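Local coordinates for Tni2 (Pseudomonas fluorescens, PDB 6B12), which is probably an immunity protein that binds and neutralises its cognate antibacterial toxin Tne2, a type VI secretion effector with NADase activity, at residues C[97-111]-C[123-137]. Numbering follows the deposited sequence.
Sequences LLINGQLEAGIYSWF and TCMFSRQRDQAMFRV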
loop_
_atom_site.group_PDB
_atom_site.type_symbol
_atom_site.label_atom_id
_atom_site.label_comp_id
_atom_site.label_asym_id
_atom_site.label_seq_id
_atom_site.Cartn_x
_atom_site.Cartn_y
_atom_site.Cartn_z
ATOM N N LEU C 97 7.766 13.451 9.521
ATOM C CA LEU C 97 8.797 13.594 8.509
ATOM C C LEU C 97 8.918 15.045 8.079
ATOM O O LEU C 97 7.917 15.766 7.982
ATOM C CB LEU C 97 8.479 12.728 7.291
ATOM C CG LEU C 97 8.266 11.250 7.617
ATOM C CD1 LEU C 97 7.967 10.429 6.363
ATOM C CD2 LEU C 97 9.462 10.719 8.371
ATOM N N LEU C 98 10.152 15.459 7.826
ATOM C CA LEU C 98 10.425 16.785 7.295
ATOM C C LEU C 98 10.186 16.727 5.798
ATOM O O LEU C 98 10.923 16.047 5.070
ATOM C CB LEU C 98 11.853 17.222 7.590
ATOM C CG LEU C 98 12.199 18.096 8.783
ATOM C CD1 LEU C 98 13.711 18.319 8.805
ATOM C CD2 LEU C 98 11.457 19.412 8.710
ATOM N N ILE C 99 9.158 17.426 5.336
ATOM C CA ILE C 99 8.811 17.470 3.924
ATOM C C ILE C 99 8.679 18.936 3.547
ATOM O O ILE C 99 7.834 19.650 4.103
ATOM C CB ILE C 99 7.517 16.693 3.623
ATOM C CG1 ILE C 99 7.679 15.213 3.969
ATOM C CG2 ILE C 99 7.085 16.875 2.166
ATOM C CD1 ILE C 99 6.365 14.459 4.012
ATOM N N ASN C 100 9.551 19.397 2.652
ATOM C CA ASN C 100 9.560 20.790 2.219
ATOM C C ASN C 100 9.650 21.744 3.411
ATOM O O ASN C 100 8.927 22.743 3.498
ATOM C CB ASN C 100 8.331 21.087 1.358
ATOM C CG ASN C 100 8.423 22.416 0.652
ATOM O OD1 ASN C 100 9.514 22.897 0.347
ATOM N ND2 ASN C 100 7.270 23.031 0.404
ATOM N N GLY C 101 10.537 21.426 4.356
ATOM C CA GLY C 101 10.790 22.309 5.485
ATOM C C GLY C 101 9.748 22.271 6.587
ATOM O O GLY C 101 9.882 23.006 7.578
ATOM N N GLN C 102 8.705 21.470 6.443
ATOM C CA GLN C 102 7.636 21.397 7.425
ATOM C C GLN C 102 7.657 20.027 8.086
ATOM O O GLN C 102 7.843 19.017 7.413
ATOM C CB GLN C 102 6.278 21.636 6.762
ATOM C CG GLN C 102 6.183 22.957 6.019
ATOM C CD GLN C 102 6.264 24.144 6.952
ATOM O OE1 GLN C 102 5.469 24.273 7.883
ATOM N NE2 GLN C 102 7.235 25.015 6.715
ATOM N N LEU C 103 7.448 19.993 9.401
ATOM C CA LEU C 103 7.316 18.718 10.106
ATOM C C LEU C 103 5.901 18.176 9.888
ATOM O O LEU C 103 4.914 18.811 10.287
ATOM C CB LEU C 103 7.629 18.927 11.589
ATOM C CG LEU C 103 7.935 17.751 12.515
ATOM C CD1 LEU C 103 8.957 16.811 11.876
ATOM C CD2 LEU C 103 8.463 18.321 13.825
ATOM N N GLU C 104 5.790 17.030 9.212
ATOM C CA GLU C 104 4.506 16.491 8.775
ATOM C C GLU C 104 4.223 15.168 9.461
ATOM O O GLU C 104 4.966 14.195 9.266
ATOM C CB GLU C 104 4.479 16.294 7.258
ATOM C CG GLU C 104 4.690 17.581 6.497
ATOM C CD GLU C 104 3.432 18.428 6.438
ATOM O OE1 GLU C 104 2.418 18.088 7.112
ATOM O OE2 GLU C 104 3.456 19.443 5.719
ATOM N N ALA C 105 3.125 15.116 10.221
ATOM C CA ALA C 105 2.684 13.830 10.752
ATOM C C ALA C 105 2.056 12.970 9.652
ATOM O O ALA C 105 1.549 13.465 8.643
ATOM C CB ALA C 105 1.674 14.029 11.881
ATOM N N GLY C 106 2.062 11.662 9.872
ATOM C CA GLY C 106 1.447 10.793 8.895
ATOM C C GLY C 106 1.394 9.372 9.400
ATOM O O GLY C 106 1.693 9.095 10.565
ATOM N N ILE C 107 0.989 8.467 8.508
ATOM C CA ILE C 107 0.799 7.057 8.868
ATOM C C ILE C 107 1.418 6.184 7.786
ATOM O O ILE C 107 1.067 6.312 6.607
ATOM C CB ILE C 107 -0.697 6.698 9.039
ATOM C CG1 ILE C 107 -1.380 7.620 10.052
ATOM C CG2 ILE C 107 -0.875 5.231 9.514
ATOM C CD1 ILE C 107 -2.894 7.409 10.107
ATOM N N TYR C 108 2.294 5.266 8.184
ATOM C CA TYR C 108 2.754 4.250 7.245
ATOM C C TYR C 108 1.612 3.291 6.910
ATOM O O TYR C 108 0.838 2.897 7.790
ATOM C CB TYR C 108 3.942 3.493 7.829
ATOM C CG TYR C 108 5.197 4.339 7.858
ATOM C CD1 TYR C 108 5.832 4.707 6.674
ATOM C CD2 TYR C 108 5.729 4.789 9.056
ATOM C CE1 TYR C 108 7.000 5.494 6.684
ATOM C CE2 TYR C 108 6.919 5.583 9.080
ATOM C CZ TYR C 108 7.531 5.914 7.881
ATOM O OH TYR C 108 8.675 6.685 7.868
ATOM N N SER C 109 1.507 2.925 5.625
ATOM C CA SER C 109 0.305 2.313 5.082
ATOM C C SER C 109 0.529 0.967 4.421
ATOM O O SER C 109 -0.307 0.091 4.593
ATOM C CB SER C 109 -0.379 3.261 4.098
ATOM O OG SER C 109 -0.732 4.441 4.800
ATOM N N TRP C 110 1.627 0.766 3.682
ATOM C CA TRP C 110 1.899 -0.543 3.084
ATOM C C TRP C 110 3.324 -0.524 2.547
ATOM O O TRP C 110 3.966 0.526 2.500
ATOM C CB TRP C 110 0.895 -0.900 1.978
ATOM C CG TRP C 110 0.965 -0.116 0.663
ATOM C CD1 TRP C 110 1.775 -0.370 -0.408
ATOM C CD2 TRP C 110 0.154 1.005 0.289
ATOM N NE1 TRP C 110 1.540 0.533 -1.415
ATOM C CE2 TRP C 110 0.535 1.381 -1.017
ATOM C CE3 TRP C 110 -0.857 1.724 0.928
ATOM C CZ2 TRP C 110 -0.044 2.455 -1.680
ATOM C CZ3 TRP C 110 -1.446 2.784 0.258
ATOM C CH2 TRP C 110 -1.034 3.143 -1.026
ATOM N N PHE C 111 3.810 -1.696 2.129
ATOM C CA PHE C 111 5.188 -1.839 1.659
ATOM C C PHE C 111 5.220 -2.010 0.148
ATOM O O PHE C 111 4.294 -2.566 -0.446
ATOM C CB PHE C 111 5.877 -3.063 2.291
ATOM C CG PHE C 111 6.021 -2.987 3.778
ATOM C CD1 PHE C 111 6.977 -2.165 4.358
ATOM C CD2 PHE C 111 5.185 -3.736 4.608
ATOM C CE1 PHE C 111 7.106 -2.087 5.740
ATOM C CE2 PHE C 111 5.313 -3.667 5.981
ATOM C CZ PHE C 111 6.274 -2.857 6.558
ATOM N N THR C 123 11.054 -0.225 1.466
ATOM C CA THR C 123 10.218 0.939 1.182
ATOM C C THR C 123 8.879 0.802 1.883
ATOM O O THR C 123 8.228 -0.237 1.787
ATOM C CB THR C 123 9.975 1.079 -0.324
ATOM O OG1 THR C 123 11.222 1.225 -1.015
ATOM C CG2 THR C 123 9.110 2.311 -0.608
ATOM N N CYS C 124 8.433 1.874 2.543
ATOM C CA CYS C 124 7.097 1.880 3.119
ATOM C C CYS C 124 6.397 3.145 2.654
ATOM O O CYS C 124 7.015 4.222 2.571
ATOM C CB CYS C 124 7.157 1.794 4.643
ATOM S SG CYS C 124 5.571 1.416 5.444
HETATM N N MSE C 125 5.132 2.985 2.289
HETATM C CA MSE C 125 4.347 4.081 1.730
HETATM C C MSE C 125 3.707 4.832 2.888
HETATM O O MSE C 125 3.096 4.229 3.759
HETATM C CB MSE C 125 3.306 3.533 0.747
HETATM C CG MSE C 125 3.904 2.667 -0.347
HETATM SE SE MSE C 125 5.295 3.586 -1.388
HETATM C CE MSE C 125 4.148 5.019 -1.922
ATOM N N PHE C 126 3.840 6.158 2.871
ATOM C CA PHE C 126 3.495 7.027 3.992
ATOM C C PHE C 126 2.381 7.963 3.545
ATOM O O PHE C 126 2.502 8.604 2.497
ATOM C CB PHE C 126 4.752 7.813 4.397
ATOM C CG PHE C 126 4.550 8.917 5.420
ATOM C CD1 PHE C 126 4.697 8.662 6.773
ATOM C CD2 PHE C 126 4.346 10.232 5.012
ATOM C CE1 PHE C 126 4.580 9.692 7.700
ATOM C CE2 PHE C 126 4.233 11.265 5.933
ATOM C CZ PHE C 126 4.340 11.005 7.271
ATOM N N SER C 127 1.280 7.998 4.310
ATOM C CA SER C 127 0.158 8.886 4.027
ATOM C C SER C 127 0.276 10.111 4.925
ATOM O O SER C 127 0.124 9.999 6.148
ATOM C CB SER C 127 -1.170 8.160 4.256
ATOM O OG SER C 127 -2.256 8.993 3.854
ATOM N N ARG C 128 0.528 11.274 4.317
ATOM C CA ARG C 128 0.688 12.507 5.080
ATOM C C ARG C 128 -0.651 12.905 5.696
ATOM O O ARG C 128 -1.665 12.940 5.012
ATOM C CB ARG C 128 1.209 13.619 4.167
ATOM C CG ARG C 128 1.389 14.962 4.848
ATOM C CD ARG C 128 2.275 15.866 4.011
ATOM N NE ARG C 128 1.646 16.293 2.757
ATOM C CZ ARG C 128 2.269 17.002 1.816
ATOM N NH1 ARG C 128 3.549 17.357 1.979
ATOM N NH2 ARG C 128 1.628 17.323 0.705
ATOM N N GLN C 129 -0.659 13.178 6.996
ATOM C CA GLN C 129 -1.930 13.305 7.704
ATOM C C GLN C 129 -2.761 14.469 7.182
ATOM O O GLN C 129 -3.988 14.362 7.070
ATOM C CB GLN C 129 -1.665 13.450 9.201
ATOM C CG GLN C 129 -2.892 13.707 10.046
ATOM C CD GLN C 129 -2.535 14.378 11.362
ATOM O OE1 GLN C 129 -1.938 13.759 12.243
ATOM N NE2 GLN C 129 -2.877 15.656 11.490
ATOM N N ARG C 130 -2.117 15.579 6.819
ATOM C CA ARG C 130 -2.899 16.790 6.596
ATOM C C ARG C 130 -3.678 16.745 5.286
ATOM O O ARG C 130 -4.740 17.372 5.181
ATOM C CB ARG C 130 -1.998 18.024 6.661
ATOM C CG ARG C 130 -1.303 18.404 5.383
ATOM C CD ARG C 130 -0.580 19.741 5.562
ATOM N NE ARG C 130 0.673 19.770 4.813
ATOM C CZ ARG C 130 0.748 20.069 3.527
ATOM N NH1 ARG C 130 -0.354 20.379 2.862
ATOM N NH2 ARG C 130 1.923 20.072 2.909
ATOM N N ASP C 131 -3.197 15.997 4.288
ATOM C CA ASP C 131 -3.871 15.965 2.998
ATOM C C ASP C 131 -3.925 14.578 2.371
ATOM O O ASP C 131 -4.396 14.460 1.231
ATOM C CB ASP C 131 -3.207 16.938 2.008
ATOM C CG ASP C 131 -1.748 16.596 1.712
ATOM O OD1 ASP C 131 -1.178 15.658 2.324
ATOM O OD2 ASP C 131 -1.171 17.270 0.839
ATOM N N GLN C 132 -3.459 13.547 3.075
ATOM C CA GLN C 132 -3.389 12.158 2.613
ATOM C C GLN C 132 -2.530 11.989 1.363
ATOM O O GLN C 132 -2.696 11.012 0.626
ATOM C CB GLN C 132 -4.786 11.567 2.374
ATOM C CG GLN C 132 -5.727 11.677 3.574
ATOM C CD GLN C 132 -5.201 10.970 4.811
ATOM O OE1 GLN C 132 -4.840 9.794 4.763
ATOM N NE2 GLN C 132 -5.151 11.692 5.930
ATOM N N ALA C 133 -1.605 12.912 1.098
ATOM C CA ALA C 133 -0.673 12.710 -0.003
ATOM C C ALA C 133 0.261 11.561 0.331
ATOM O O ALA C 133 0.666 11.397 1.486
ATOM C CB ALA C 133 0.142 13.975 -0.282
HETATM N N MSE C 134 0.600 10.767 -0.684
HETATM C CA MSE C 134 1.410 9.570 -0.484
HETATM C C MSE C 134 2.869 9.880 -0.744
HETATM O O MSE C 134 3.212 10.582 -1.710
HETATM C CB MSE C 134 0.976 8.426 -1.412
HETATM C CG MSE C 134 -0.482 8.002 -1.290
HETATM SE SE MSE C 134 -0.901 7.353 0.506
HETATM C CE MSE C 134 0.639 6.196 0.809
ATOM N N PHE C 135 3.726 9.340 0.108
ATOM C CA PHE C 135 5.159 9.493 -0.048
ATOM C C PHE C 135 5.798 8.124 0.023
ATOM O O PHE C 135 5.429 7.302 0.862
ATOM C CB PHE C 135 5.751 10.391 1.021
ATOM C CG PHE C 135 5.358 11.813 0.860
ATOM C CD1 PHE C 135 4.117 12.248 1.287
ATOM C CD2 PHE C 135 6.220 12.709 0.259
ATOM C CE1 PHE C 135 3.731 13.571 1.115
ATOM C CE2 PHE C 135 5.849 14.037 0.096
ATOM C CZ PHE C 135 4.609 14.463 0.521
ATOM N N ARG C 136 6.742 7.892 -0.870
ATOM C CA ARG C 136 7.588 6.707 -0.809
ATOM C C ARG C 136 8.737 6.990 0.148
ATOM O O ARG C 136 9.477 7.973 -0.039
ATOM C CB ARG C 136 8.107 6.372 -2.204
ATOM C CG ARG C 136 9.265 5.401 -2.175
ATOM C CD ARG C 136 9.765 5.138 -3.584
ATOM N NE ARG C 136 11.062 4.462 -3.541
ATOM C CZ ARG C 136 11.733 4.099 -4.622
ATOM N NH1 ARG C 136 11.217 4.336 -5.830
ATOM N NH2 ARG C 136 12.904 3.488 -4.496
ATOM N N VAL C 137 8.877 6.161 1.182
ATOM C CA VAL C 137 9.911 6.340 2.201
ATOM C C VAL C 137 10.825 5.125 2.166
ATOM O O VAL C 137 10.414 4.011 2.504
ATOM C CB VAL C 137 9.316 6.549 3.599
ATOM C CG1 VAL C 137 10.446 6.838 4.626
ATOM C CG2 VAL C 137 8.315 7.702 3.577
HETATM O O HOH W 1 5.124 19.594 3.732
HETATM O O HOH W 2 0.743 16.083 7.955
#
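An antiparallel beta hairpin, part of a five-strand meander, pairs Gly106, Ile107 and Tyr108 with Arg128, Ser127 and Phe126. Ile107 and Ser127 exchange two backbone hydrogen bonds. Further on, a beta bulge sets Ser109 and Trp110 against Met125, whose O accepts from Ser109 N and whose N donates to Trp110 O (2.7 Å).

On the face carrying Phe126, its CG lies anti to the backbone N (chi1 172°), which carries the ring across to strand 102-111, toward the Arg128 end, until CZ lies 3.3 Å from Gly106 CA. Leu97 CD1 sits over the centre of this ring, 3.5 Å from the centroid, while the ring's edge points at the face of Tyr108 in a T-shaped pair with planes 65° apart. Tyr108 OH is hydrogen-bonded to Ala94 O. On the other face Met125 CG lies over the five-membered ring of Trp110, 3.4 Å from NE1, and Trp110 and Met134 also pack against the partner protein.

In a salt-bridge network near the hairpin's far end, Arg128 grips Asp131 side-on, NE to OD1 and NH2 to OD2, and its guanidinium is sandwiched between Phe135 and Arg130 NH2; the Asp131 and Glu104 carboxylates probably offset the charge of the two arginines. Arg130 NE (2.9 Å) and NH2 (3.3 Å) both reach Glu104 OE2 from one face of the carboxylate, and a water links that oxygen to Ile99 O.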